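Local atomic coordinates of luciferase-like enzymeAMP-CoA-ligase (PDB entry 4W8O), a protein that is a luciferase-like AMP-CoA-ligase from a nonluminescent mealworm, probably activating carboxylic acids with ATP and passing them to coenzyme A. Residues 35-40 / 82-87; 220-225 / 253-258; 272-277 / 292-297. All coordinates share one frame; numbering follows the deposited sequence.

Interaction 1: residues 35-40 / 82-87; sequences ICQIDG and DNSIPL
Gln37 and Ser84 face each other across two waters. Gln37 leaves strand 35-39 toward the 82-87 segment, its CG set between the backbone N and the carbonyl carbon (chi1 55°) and its chain extended beyond, which carries the carboxamide out to the serine. Ser84 points back, its OG in the same kind of position (chi1 70°). Gln37 OE1 and Ser84 OG stop 3.9 Å apart, too far for a direct bond, and the waters span the gap. Both lie 2.7 to 2.9 Å from Gln37 OE1 and from Ser84 OG, bridging the same pair of oxygens side by side. The other half of the amide is turned to different partners: Gln37 NE2 is hydrogen-bonded to Leu81 O and to Glu46 OE1, which fixes which way round the carboxamide sits, while Ile85 brings its CD1 to 4.4 Å from Gln37 NE2. A classic beta bulge, in which Cys36 and Gln37 share Glu46 as their opposite residue on strand 44-47, interrupts the strand where the glutamine departs. Across the gap, Ser84 lies in a type I turn from Asp82 to Ile85, closed by Ile85 N to Asp82 O at 3.0 Å, which leads into helix 85-92; Asp82 is further tied to Arg54 by a salt bridge. The contact joins the edge region of the nine-strand sheet to a connection of the eight-strand sheet, a seam between the two large sheets. Gln37 OE1 can only accept, and water 2 gives it a proton; the protons of water 1 are shared among several acceptors, and the direction at Ser84 OG stays open. The result is a buried, water-mediated polar link between the two sheets, with little direct contact.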
ATOM      1  N   ILE A  35      16.641   2.415  11.444  1.00 42.42           N
ATOM      2  CA  ILE A  35      15.852   1.195  11.574  1.00 41.70           C
ATOM      3  C   ILE A  35      14.822   1.150  10.452  1.00 39.41           C
ATOM      4  O   ILE A  35      13.961   2.014  10.368  1.00 39.36           O
ATOM      5  CB  ILE A  35      15.093   1.104  12.924  1.00 42.76           C
ATOM      6  CG1 ILE A  35      16.040   1.268  14.125  1.00 45.00           C
ATOM      7  CG2 ILE A  35      14.346  -0.225  13.014  1.00 41.82           C
ATOM      8  CD1 ILE A  35      17.142   0.230  14.216  1.00 45.73           C
ATOM      9  N   CYS A  36      14.903   0.127   9.609  1.00 37.72           N
ATOM     10  CA  CYS A  36      13.963  -0.032   8.497  1.00 36.67           C
ATOM     11  C   CYS A  36      12.603  -0.562   8.971  1.00 35.84           C
ATOM     12  O   CYS A  36      11.560   0.027   8.682  1.00 34.98           O
ATOM     13  CB  CYS A  36      14.555  -0.974   7.444  1.00 36.21           C
ATOM     14  SG  CYS A  36      13.459  -1.377   6.065  1.00 36.04           S
ATOM     15  N   GLN A  37      12.642  -1.675   9.701  1.00 35.77           N
ATOM     16  CA  GLN A  37      11.447  -2.417  10.082  1.00 34.98           C
ATOM     17  C   GLN A  37      11.569  -3.006  11.492  1.00 35.71           C
ATOM     18  O   GLN A  37      12.660  -3.416  11.936  1.00 36.18           O
ATOM     19  CB  GLN A  37      11.169  -3.535   9.065  1.00 33.98           C
ATOM     20  CG  GLN A  37      12.325  -4.498   8.828  1.00 34.80           C
ATOM     21  CD  GLN A  37      11.962  -5.676   7.926  1.00 34.93           C
ATOM     22  OE1 GLN A  37      10.875  -5.733   7.361  1.00 35.41           O
ATOM     23  NE2 GLN A  37      12.878  -6.620   7.790  1.00 35.76           N
ATOM     24  N   ILE A  38      10.429  -3.041  12.177  1.00 35.28           N
ATOM     25  CA  ILE A  38      10.300  -3.611  13.509  1.00 36.04           C
ATOM     26  C   ILE A  38       9.088  -4.543  13.526  1.00 35.66           C
ATOM     27  O   ILE A  38       7.976  -4.116  13.207  1.00 34.15           O
ATOM     28  CB  ILE A  38      10.082  -2.522  14.586  1.00 37.35           C
ATOM     29  CG1 ILE A  38      11.258  -1.538  14.625  1.00 38.22           C
ATOM     30  CG2 ILE A  38       9.892  -3.160  15.963  1.00 38.76           C
ATOM     31  CD1 ILE A  38      11.121  -0.461  15.691  1.00 39.34           C
ATOM     32  N   ASP A  39       9.319  -5.803  13.897  1.00 35.87           N
ATOM     33  CA  ASP A  39       8.255  -6.730  14.253  1.00 36.63           C
ATOM     34  C   ASP A  39       7.756  -6.439  15.676  1.00 38.16           C
ATOM     35  O   ASP A  39       8.387  -6.824  16.662  1.00 39.19           O
ATOM     36  CB  ASP A  39       8.762  -8.169  14.163  1.00 36.95           C
ATOM     37  CG  ASP A  39       7.650  -9.193  14.292  1.00 37.58           C
ATOM     38  OD1 ASP A  39       6.693  -8.969  15.064  1.00 38.22           O
ATOM     39  OD2 ASP A  39       7.744 -10.242  13.628  1.00 37.95           O
ATOM     40  N   GLY A  40       6.611  -5.772  15.773  1.00 38.52           N
ATOM     41  CA  GLY A  40       6.012  -5.437  17.063  1.00 40.16           C
ATOM     42  C   GLY A  40       5.659  -6.623  17.951  1.00 41.56           C
ATOM     43  O   GLY A  40       5.618  -6.489  19.171  1.00 42.95           O
ATOM     44  N   ASP A  82      11.022 -11.032   7.191  1.00 33.07           N
ATOM     45  CA  ASP A  82      11.515 -11.613   5.940  1.00 32.33           C
ATOM     46  C   ASP A  82      10.609 -11.410   4.722  1.00 31.82           C
ATOM     47  O   ASP A  82      11.096 -11.484   3.589  1.00 31.12           O
ATOM     48  CB  ASP A  82      11.766 -13.109   6.124  1.00 32.71           C
ATOM     49  CG  ASP A  82      12.847 -13.406   7.156  1.00 33.14           C
ATOM     50  OD1 ASP A  82      13.668 -12.523   7.464  1.00 33.19           O
ATOM     51  OD2 ASP A  82      12.867 -14.530   7.668  1.00 34.11           O
ATOM     52  N   ASN A  83       9.314 -11.160   4.926  1.00 30.99           N
ATOM     53  CA  ASN A  83       8.375 -11.245   3.809  1.00 30.22           C
ATOM     54  C   ASN A  83       8.619 -10.221   2.695  1.00 29.21           C
ATOM     55  O   ASN A  83       8.358 -10.515   1.528  1.00 28.41           O
ATOM     56  CB  ASN A  83       6.914 -11.205   4.276  1.00 30.31           C
ATOM     57  CG  ASN A  83       6.448  -9.817   4.628  1.00 30.33           C
ATOM     58  OD1 ASN A  83       6.977  -9.194   5.540  1.00 30.95           O
ATOM     59  ND2 ASN A  83       5.428  -9.332   3.927  1.00 30.83           N
ATOM     60  N   SER A  84       9.129  -9.044   3.044  1.00 28.78           N
ATOM     61  CA  SER A  84       9.432  -8.029   2.033  1.00 29.35           C
ATOM     62  C   SER A  84      10.829  -8.174   1.389  1.00 29.65           C
ATOM     63  O   SER A  84      11.100  -7.565   0.354  1.00 29.95           O
ATOM     64  CB  SER A  84       9.244  -6.614   2.607  1.00 29.40           C
ATOM     65  OG  SER A  84      10.243  -6.308   3.557  1.00 30.50           O
ATOM     66  N   ILE A  85      11.712  -8.982   1.974  1.00 30.20           N
ATOM     67  CA  ILE A  85      13.101  -9.075   1.474  1.00 30.04           C
ATOM     68  C   ILE A  85      13.180  -9.565   0.022  1.00 29.12           C
ATOM     69  O   ILE A  85      13.855  -8.940  -0.799  1.00 28.65           O
ATOM     70  CB  ILE A  85      13.996  -9.961   2.383  1.00 30.72           C
ATOM     71  CG1 ILE A  85      14.038  -9.414   3.817  1.00 31.54           C
ATOM     72  CG2 ILE A  85      15.407 -10.071   1.820  1.00 30.94           C
ATOM     73  CD1 ILE A  85      14.442  -7.956   3.935  1.00 31.91           C
ATOM     74  N   PRO A  86      12.493 -10.683  -0.302  1.00 29.02           N
ATOM     75  CA  PRO A  86      12.521 -11.161  -1.684  1.00 28.12           C
ATOM     76  C   PRO A  86      11.694 -10.312  -2.666  1.00 27.46           C
ATOM     77  O   PRO A  86      11.924 -10.374  -3.876  1.00 26.28           O
ATOM     78  CB  PRO A  86      11.982 -12.596  -1.583  1.00 28.81           C
ATOM     79  CG  PRO A  86      11.230 -12.661  -0.301  1.00 29.59           C
ATOM     80  CD  PRO A  86      11.723 -11.569   0.593  1.00 29.14           C
ATOM     81  N   LEU A  87      10.748  -9.534  -2.148  1.00 27.14           N
ATOM     82  CA  LEU A  87      10.023  -8.553  -2.952  1.00 26.89           C
ATOM     83  C   LEU A  87      10.960  -7.425  -3.389  1.00 26.73           C
ATOM     84  O   LEU A  87      11.005  -7.055  -4.574  1.00 26.68           O
ATOM     85  CB  LEU A  87       8.834  -7.998  -2.159  1.00 27.00           C
ATOM     86  CG  LEU A  87       7.916  -7.046  -2.925  1.00 27.30           C
ATOM     87  CD1 LEU A  87       6.462  -7.275  -2.535  1.00 27.68           C
ATOM     88  CD2 LEU A  87       8.288  -5.590  -2.711  1.00 27.81           C
TER
HETATM   89  O   HOH W   1       9.897  -7.716   5.812  1.00 28.93           O
HETATM   90  O   HOH W   2      10.614  -4.043   5.078  1.00 39.47           O

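Interaction 2: residues 220-225 / 253-258; sequences LHFTTM and EKTLQM
Helix 252-262 is the crossover of a beta-alpha-beta unit: it connects strand 243-246 to strand 266-268 and passes over strand 218-221, which lies between them in the sheet. Leu220 on that middle strand and Phe222 just after it meet Thr255 and Met258 on the helix. With CG anti to the backbone N (chi1 174°), Leu220 reaches toward the helix and places CD2 4.1 Å from Thr255 CG2. Leu220 CD2 also lies 4.3 Å from Met258 SD, one helical turn on, and the methyl touches both residues. Thr255 divides its branches: CG2 goes to the leucine, whereas OG1 lies obliquely to the phenylalanine ring, 3.6 Å from Phe222 CZ. The polar partner of Thr255 OG1 is Glu251 O, four residues earlier, to which it is hydrogen-bonded. The contact itself is largely apolar and buries 153 Å². Neighbouring strands and loops close the layer: Leu267 of strand 266-268 touches both Phe222 and Thr255, Met250, in the loop before helix 252-262, lies against Phe222, and Leu220 also packs on Leu264 and on Val245 of strand 243-246.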
ATOM      1  N   LEU A 220       2.957   2.305  12.500  1.00 34.34           N
ATOM      2  CA  LEU A 220       2.473   0.946  12.743  1.00 34.12           C
ATOM      3  C   LEU A 220       1.339   0.628  11.775  1.00 33.22           C
ATOM      4  O   LEU A 220       0.498   1.483  11.490  1.00 33.18           O
ATOM      5  CB  LEU A 220       1.975   0.799  14.189  1.00 35.08           C
ATOM      6  CG  LEU A 220       1.288  -0.506  14.620  1.00 35.22           C
ATOM      7  CD1 LEU A 220       2.190  -1.716  14.424  1.00 34.72           C
ATOM      8  CD2 LEU A 220       0.853  -0.421  16.076  1.00 36.69           C
ATOM      9  N   HIS A 221       1.317  -0.599  11.261  1.00 32.52           N
ATOM     10  CA  HIS A 221       0.157  -1.064  10.520  1.00 31.93           C
ATOM     11  C   HIS A 221      -0.027  -2.560  10.682  1.00 31.44           C
ATOM     12  O   HIS A 221       0.872  -3.267  11.135  1.00 31.46           O
ATOM     13  CB  HIS A 221       0.282  -0.693   9.046  1.00 31.47           C
ATOM     14  CG  HIS A 221       1.270  -1.526   8.305  1.00 31.58           C
ATOM     15  ND1 HIS A 221       0.894  -2.492   7.397  1.00 32.04           N
ATOM     16  CD2 HIS A 221       2.619  -1.565   8.360  1.00 32.24           C
ATOM     17  CE1 HIS A 221       1.973  -3.080   6.914  1.00 32.13           C
ATOM     18  NE2 HIS A 221       3.031  -2.538   7.486  1.00 32.22           N
ATOM     19  N   PHE A 222      -1.206  -3.027  10.308  1.00 31.28           N
ATOM     20  CA  PHE A 222      -1.573  -4.432  10.443  1.00 31.56           C
ATOM     21  C   PHE A 222      -1.835  -5.102   9.103  1.00 30.57           C
ATOM     22  O   PHE A 222      -1.778  -6.325   9.016  1.00 31.65           O
ATOM     23  CB  PHE A 222      -2.823  -4.547  11.322  1.00 32.43           C
ATOM     24  CG  PHE A 222      -2.665  -3.898  12.670  1.00 33.93           C
ATOM     25  CD1 PHE A 222      -2.039  -4.569  13.708  1.00 34.65           C
ATOM     26  CD2 PHE A 222      -3.119  -2.611  12.894  1.00 35.00           C
ATOM     27  CE1 PHE A 222      -1.870  -3.971  14.944  1.00 35.33           C
ATOM     28  CE2 PHE A 222      -2.954  -2.006  14.130  1.00 36.08           C
ATOM     29  CZ  PHE A 222      -2.326  -2.688  15.154  1.00 36.40           C
ATOM     30  N   THR A 223      -2.147  -4.313   8.077  1.00 30.08           N
ATOM     31  CA  THR A 223      -2.492  -4.837   6.761  1.00 29.96           C
ATOM     32  C   THR A 223      -1.314  -5.547   6.128  1.00 29.28           C
ATOM     33  O   THR A 223      -0.177  -5.106   6.245  1.00 29.43           O
ATOM     34  CB  THR A 223      -2.919  -3.718   5.780  1.00 30.52           C
ATOM     35  OG1 THR A 223      -2.016  -2.603   5.889  1.00 29.84           O
ATOM     36  CG2 THR A 223      -4.349  -3.261   6.064  1.00 31.63           C
ATOM     37  N   THR A 224      -1.608  -6.634   5.429  1.00 29.45           N
ATOM     38  CA  THR A 224      -0.606  -7.391   4.688  1.00 29.08           C
ATOM     39  C   THR A 224      -0.290  -6.679   3.384  1.00 29.01           C
ATOM     40  O   THR A 224      -0.968  -5.709   3.020  1.00 28.47           O
ATOM     41  CB  THR A 224      -1.113  -8.804   4.372  1.00 29.19           C
ATOM     42  OG1 THR A 224      -2.325  -8.714   3.615  1.00 28.63           O
ATOM     43  CG2 THR A 224      -1.366  -9.584   5.660  1.00 30.19           C
ATOM     44  N   MET A 225       0.726  -7.175   2.679  1.00 29.86           N
ATOM     45  CA  MET A 225       1.207  -6.546   1.440  1.00 30.45           C
ATOM     46  C   MET A 225       0.281  -6.797   0.254  1.00 29.45           C
ATOM     47  O   MET A 225       0.463  -6.231  -0.817  1.00 29.65           O
ATOM     48  CB  MET A 225       2.632  -7.014   1.122  1.00 32.08           C
ATOM     49  CG  MET A 225       3.675  -6.587   2.151  1.00 33.92           C
ATOM     50  SD  MET A 225       3.879  -4.797   2.244  1.00 36.39           S
ATOM     51  CE  MET A 225       4.792  -4.647   3.782  1.00 37.70           C
ATOM     52  N   GLU A 253      -5.154  -2.986  23.704  1.00 44.80           N
ATOM     53  CA  GLU A 253      -4.137  -2.888  24.739  1.00 46.24           C
ATOM     54  C   GLU A 253      -2.725  -2.976  24.162  1.00 44.87           C
ATOM     55  O   GLU A 253      -1.867  -2.137  24.451  1.00 42.73           O
ATOM     56  CB  GLU A 253      -4.333  -4.018  25.744  1.00 48.83           C
ATOM     57  CG  GLU A 253      -3.634  -3.788  27.065  1.00 51.61           C
ATOM     58  CD  GLU A 253      -4.486  -3.023  28.055  1.00 53.22           C
ATOM     59  OE1 GLU A 253      -3.913  -2.252  28.852  1.00 54.88           O
ATOM     60  OE2 GLU A 253      -5.727  -3.197  28.050  1.00 54.93           O
ATOM     61  N   LYS A 254      -2.493  -4.002  23.346  1.00 45.01           N
ATOM     62  CA  LYS A 254      -1.167  -4.232  22.778  1.00 44.87           C
ATOM     63  C   LYS A 254      -0.760  -3.091  21.848  1.00 41.28           C
ATOM     64  O   LYS A 254       0.411  -2.750  21.776  1.00 41.39           O
ATOM     65  CB  LYS A 254      -1.100  -5.583  22.055  1.00 46.76           C
ATOM     66  CG  LYS A 254      -1.479  -6.757  22.949  1.00 50.59           C
ATOM     67  CD  LYS A 254      -0.563  -7.964  22.788  1.00 53.07           C
ATOM     68  CE  LYS A 254      -0.694  -8.908  23.979  1.00 56.47           C
ATOM     69  NZ  LYS A 254       0.410  -9.908  24.037  1.00 58.71           N
ATOM     70  N   THR A 255      -1.727  -2.495  21.158  1.00 38.76           N
ATOM     71  CA  THR A 255      -1.440  -1.371  20.278  1.00 38.37           C
ATOM     72  C   THR A 255      -0.969  -0.163  21.096  1.00 37.89           C
ATOM     73  O   THR A 255       0.001   0.489  20.730  1.00 37.60           O
ATOM     74  CB  THR A 255      -2.660  -0.983  19.420  1.00 37.84           C
ATOM     75  OG1 THR A 255      -3.047  -2.084  18.593  1.00 38.62           O
ATOM     76  CG2 THR A 255      -2.341   0.208  18.533  1.00 37.86           C
ATOM     77  N   LEU A 256      -1.640   0.121  22.212  1.00 38.35           N
ATOM     78  CA  LEU A 256      -1.212   1.219  23.081  1.00 38.91           C
ATOM     79  C   LEU A 256       0.169   0.947  23.675  1.00 39.93           C
ATOM     80  O   LEU A 256       0.999   1.850  23.760  1.00 39.62           O
ATOM     81  CB  LEU A 256      -2.237   1.491  24.184  1.00 39.69           C
ATOM     82  CG  LEU A 256      -3.629   1.950  23.725  1.00 38.97           C
ATOM     83  CD1 LEU A 256      -4.454   2.392  24.926  1.00 39.71           C
ATOM     84  CD2 LEU A 256      -3.551   3.071  22.701  1.00 38.24           C
ATOM     85  N   GLN A 257       0.418  -0.301  24.064  1.00 41.42           N
ATOM     86  CA  GLN A 257       1.746  -0.704  24.539  1.00 43.04           C
ATOM     87  C   GLN A 257       2.829  -0.465  23.481  1.00 42.65           C
ATOM     88  O   GLN A 257       3.921   0.021  23.804  1.00 43.02           O
ATOM     89  CB  GLN A 257       1.752  -2.176  24.951  1.00 44.24           C
ATOM     90  CG  GLN A 257       1.006  -2.456  26.245  1.00 46.43           C
ATOM     91  CD  GLN A 257       0.625  -3.920  26.408  1.00 48.00           C
ATOM     92  OE1 GLN A 257       1.143  -4.800  25.719  1.00 47.86           O
ATOM     93  NE2 GLN A 257      -0.287  -4.183  27.327  1.00 49.66           N
ATOM     94  N   MET A 258       2.535  -0.812  22.230  1.00 41.03           N
ATOM     95  CA  MET A 258       3.504  -0.618  21.143  1.00 40.74           C
ATOM     96  C   MET A 258       3.784   0.863  20.896  1.00 40.11           C
ATOM     97  O   MET A 258       4.929   1.240  20.666  1.00 39.98           O
ATOM     98  CB  MET A 258       3.044  -1.304  19.847  1.00 39.79           C
ATOM     99  CG  MET A 258       3.207  -2.815  19.848  1.00 40.48           C
ATOM    100  SD  MET A 258       2.681  -3.591  18.298  1.00 41.02           S
ATOM    101  CE  MET A 258       2.378  -5.270  18.864  1.00 43.19           C
TER

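Interaction 3: residues 272-277 / 292-297; sequences IYTYQL and RCLLTG
Thr274 OG1 is held by two hydrogen bonds: it donates to Pro271 O and accepts from Gln305 NE2. The hydroxyl sits between the backbone N and the carbonyl carbon (chi1 63°), and this puts the other branch, CG2, anti to the carbonyl carbon, which directs CG2 to the strand. There Thr274 CG2 meets Leu294 CD2 at 4.3 Å. The second methyl of the same leucine serves the next residue of the helix face: Leu294 CD1 lies 4.2 Å from Leu277 CD1. Leu294 thus presents one branch to each of two side chains spaced three residues apart, all three pointing their first bond into the interface. The bond from Leu277 N to Thr274 O, 3.0 Å long, holds that spacing. Gln276 N to Tyr273 O at 3.1 Å makes a preceding turn of the same three-residue span, as in a 3-10 turn, and the helix they form is short and weakly bonded. Thr296 also points toward the helix, but its hydroxyl is bonded to Val269 O, in the loop following strand 266-268; it is one of the residues lining the pocket that holds the polyethylene glycol molecule. The contact is small, burying 97 Å², and its own chemistry is apolar, the polar ends of both threonines being satisfied by neighbouring loops and by Gln305. It belongs to the beta-alpha-beta unit of strand 266-268, helix 274-278 and strand 293-297, whose two strands are adjacent and parallel. Backbone bonds tie Cys293 to Leu267 on one neighbour and Leu294 to Gln317 and Leu319 on the other. Helix 303-312 completes the layer over the sheet, with Leu309 against both Thr274 and Leu294, and Leu312 against Leu277.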
ATOM      1  N   ILE A 272     -13.171   0.439  11.935  1.00 32.91           N
ATOM      2  CA  ILE A 272     -13.841  -0.497  12.835  1.00 33.51           C
ATOM      3  C   ILE A 272     -12.940  -1.022  13.962  1.00 33.10           C
ATOM      4  O   ILE A 272     -13.414  -1.231  15.074  1.00 33.88           O
ATOM      5  CB  ILE A 272     -14.492  -1.661  12.065  1.00 34.75           C
ATOM      6  CG1 ILE A 272     -15.465  -2.406  12.989  1.00 35.67           C
ATOM      7  CG2 ILE A 272     -13.432  -2.585  11.468  1.00 34.30           C
ATOM      8  CD1 ILE A 272     -16.404  -3.336  12.259  1.00 37.87           C
ATOM      9  N   TYR A 273     -11.645  -1.187  13.692  1.00 32.31           N
ATOM     10  CA  TYR A 273     -10.693  -1.601  14.725  1.00 32.35           C
ATOM     11  C   TYR A 273     -10.361  -0.496  15.743  1.00 31.48           C
ATOM     12  O   TYR A 273      -9.855  -0.802  16.826  1.00 30.90           O
ATOM     13  CB  TYR A 273      -9.394  -2.125  14.100  1.00 32.09           C
ATOM     14  CG  TYR A 273      -9.580  -3.379  13.271  1.00 32.79           C
ATOM     15  CD1 TYR A 273      -9.735  -4.621  13.873  1.00 33.89           C
ATOM     16  CD2 TYR A 273      -9.598  -3.317  11.876  1.00 33.43           C
ATOM     17  CE1 TYR A 273      -9.904  -5.768  13.117  1.00 34.79           C
ATOM     18  CE2 TYR A 273      -9.769  -4.456  11.111  1.00 33.92           C
ATOM     19  CZ  TYR A 273      -9.922  -5.675  11.739  1.00 35.19           C
ATOM     20  OH  TYR A 273     -10.091  -6.795  10.976  1.00 36.62           O
ATOM     21  N   THR A 274     -10.646   0.766  15.426  1.00 30.56           N
ATOM     22  CA  THR A 274     -10.366   1.858  16.376  1.00 30.78           C
ATOM     23  C   THR A 274     -11.216   1.774  17.635  1.00 31.90           C
ATOM     24  O   THR A 274     -10.843   2.323  18.662  1.00 31.41           O
ATOM     25  CB  THR A 274     -10.574   3.263  15.783  1.00 30.38           C
ATOM     26  OG1 THR A 274     -11.944   3.439  15.411  1.00 30.73           O
ATOM     27  CG2 THR A 274      -9.670   3.487  14.592  1.00 29.50           C
ATOM     28  N   TYR A 275     -12.357   1.093  17.540  1.00 33.51           N
ATOM     29  CA  TYR A 275     -13.221   0.863  18.692  1.00 35.32           C
ATOM     30  C   TYR A 275     -12.538   0.016  19.760  1.00 36.05           C
ATOM     31  O   TYR A 275     -12.882   0.124  20.936  1.00 38.19           O
ATOM     32  CB  TYR A 275     -14.562   0.250  18.261  1.00 36.20           C
ATOM     33  CG  TYR A 275     -15.465   1.257  17.579  1.00 36.06           C
ATOM     34  CD1 TYR A 275     -15.402   1.466  16.207  1.00 35.58           C
ATOM     35  CD2 TYR A 275     -16.363   2.023  18.316  1.00 37.10           C
ATOM     36  CE1 TYR A 275     -16.211   2.403  15.588  1.00 35.86           C
ATOM     37  CE2 TYR A 275     -17.173   2.963  17.704  1.00 37.31           C
ATOM     38  CZ  TYR A 275     -17.094   3.148  16.343  1.00 37.10           C
ATOM     39  OH  TYR A 275     -17.908   4.082  15.742  1.00 39.26           O
ATOM     40  N   GLN A 276     -11.564  -0.803  19.364  1.00 35.36           N
ATOM     41  CA  GLN A 276     -10.737  -1.524  20.331  1.00 35.96           C
ATOM     42  C   GLN A 276      -9.794  -0.594  21.103  1.00 35.80           C
ATOM     43  O   GLN A 276      -9.451  -0.878  22.251  1.00 35.63           O
ATOM     44  CB  GLN A 276      -9.940  -2.631  19.652  1.00 36.66           C
ATOM     45  CG  GLN A 276     -10.806  -3.753  19.111  1.00 37.61           C
ATOM     46  CD  GLN A 276     -10.003  -4.983  18.720  1.00 38.94           C
ATOM     47  OE1 GLN A 276      -9.059  -5.369  19.408  1.00 38.74           O
ATOM     48  NE2 GLN A 276     -10.384  -5.612  17.612  1.00 39.75           N
ATOM     49  N   LEU A 277      -9.384   0.511  20.479  1.00 34.63           N
ATOM     50  CA  LEU A 277      -8.522   1.496  21.143  1.00 34.82           C
ATOM     51  C   LEU A 277      -9.294   2.298  22.186  1.00 35.09           C
ATOM     52  O   LEU A 277      -8.840   2.453  23.307  1.00 34.58           O
ATOM     53  CB  LEU A 277      -7.905   2.467  20.132  1.00 34.27           C
ATOM     54  CG  LEU A 277      -7.064   1.843  19.023  1.00 33.74           C
ATOM     55  CD1 LEU A 277      -6.698   2.886  17.984  1.00 33.04           C
ATOM     56  CD2 LEU A 277      -5.823   1.191  19.611  1.00 33.91           C
ATOM     57  N   ARG A 292       1.357  11.136  16.870  1.00 44.81           N
ATOM     58  CA  ARG A 292       0.967  12.359  16.156  1.00 45.69           C
ATOM     59  C   ARG A 292      -0.136  12.194  15.113  1.00 44.69           C
ATOM     60  O   ARG A 292      -0.761  13.180  14.737  1.00 44.52           O
ATOM     61  CB  ARG A 292       2.187  12.966  15.463  1.00 47.48           C
ATOM     62  CG  ARG A 292       3.299  13.386  16.406  1.00 49.87           C
ATOM     63  CD  ARG A 292       3.003  14.711  17.085  1.00 52.22           C
ATOM     64  NE  ARG A 292       4.021  15.015  18.091  1.00 55.02           N
ATOM     65  CZ  ARG A 292       4.061  14.487  19.312  1.00 55.51           C
ATOM     66  NH1 ARG A 292       3.131  13.627  19.706  1.00 56.33           N
ATOM     67  NH2 ARG A 292       5.033  14.823  20.149  1.00 57.05           N
ATOM     68  N   CYS A 293      -0.386  10.974  14.640  1.00 44.27           N
ATOM     69  CA  CYS A 293      -1.240  10.797  13.474  1.00 44.00           C
ATOM     70  C   CYS A 293      -1.910   9.421  13.391  1.00 42.24           C
ATOM     71  O   CYS A 293      -1.240   8.408  13.221  1.00 40.31           O
ATOM     72  CB  CYS A 293      -0.405  11.045  12.213  1.00 45.85           C
ATOM     73  SG  CYS A 293      -1.383  11.219  10.710  1.00 48.79           S
ATOM     74  N   LEU A 294      -3.235   9.396  13.506  1.00 41.99           N
ATOM     75  CA  LEU A 294      -4.004   8.179  13.284  1.00 41.17           C
ATOM     76  C   LEU A 294      -4.606   8.235  11.880  1.00 39.57           C
ATOM     77  O   LEU A 294      -5.496   9.042  11.609  1.00 39.29           O
ATOM     78  CB  LEU A 294      -5.108   8.018  14.338  1.00 42.07           C
ATOM     79  CG  LEU A 294      -5.667   6.601  14.512  1.00 42.00           C
ATOM     80  CD1 LEU A 294      -6.472   6.493  15.807  1.00 43.58           C
ATOM     81  CD2 LEU A 294      -6.519   6.176  13.324  1.00 42.98           C
ATOM     82  N   LEU A 295      -4.105   7.367  11.002  1.00 37.97           N
ATOM     83  CA  LEU A 295      -4.516   7.324   9.602  1.00 36.31           C
ATOM     84  C   LEU A 295      -5.603   6.278   9.430  1.00 35.64           C
ATOM     85  O   LEU A 295      -5.489   5.153   9.917  1.00 35.28           O
ATOM     86  CB  LEU A 295      -3.316   6.992   8.709  1.00 36.00           C
ATOM     87  CG  LEU A 295      -2.202   8.049   8.680  1.00 36.24           C
ATOM     88  CD1 LEU A 295      -0.857   7.445   8.301  1.00 36.53           C
ATOM     89  CD2 LEU A 295      -2.562   9.192   7.738  1.00 36.21           C
ATOM     90  N   THR A 296      -6.669   6.637   8.739  1.00 34.73           N
ATOM     91  CA  THR A 296      -7.769   5.716   8.604  1.00 34.78           C
ATOM     92  C   THR A 296      -8.583   6.046   7.373  1.00 35.96           C
ATOM     93  O   THR A 296      -8.353   7.055   6.714  1.00 37.24           O
ATOM     94  CB  THR A 296      -8.637   5.709   9.891  1.00 35.31           C
ATOM     95  OG1 THR A 296      -9.490   4.560   9.897  1.00 34.61           O
ATOM     96  CG2 THR A 296      -9.480   6.994  10.012  1.00 36.01           C
ATOM     97  N   GLY A 297      -9.512   5.161   7.052  1.00 37.19           N
ATOM     98  CA  GLY A 297     -10.427   5.344   5.931  1.00 38.56           C
ATOM     99  C   GLY A 297     -10.832   3.984   5.422  1.00 39.97           C
ATOM    100  O   GLY A 297     -10.349   2.966   5.929  1.00 40.25           O
TER

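All three contacts reach the nine-strand sheet. Interaction 2 lies between the others, with its centre 14 Å from that of interaction 1 and 10 Å from that of interaction 3. It touches both: Gly40 O lies 3.5 Å from Met258 CE, Asn83 ND2 3.7 Å from Met225 CG, and Thr255 CG2 3.8 Å from Leu277 CD2. Interactions 1 and 3 do not meet, their nearest atoms being about 14 Å apart. Of the three contacts, only interaction 3 supplies a residue, Thr296, to the pocket occupied by the polyethylene glycol molecule. That pocket also includes Thr229, whose OG1 is hydrogen-bonded to Thr223 OG1 of the 220-225 segment.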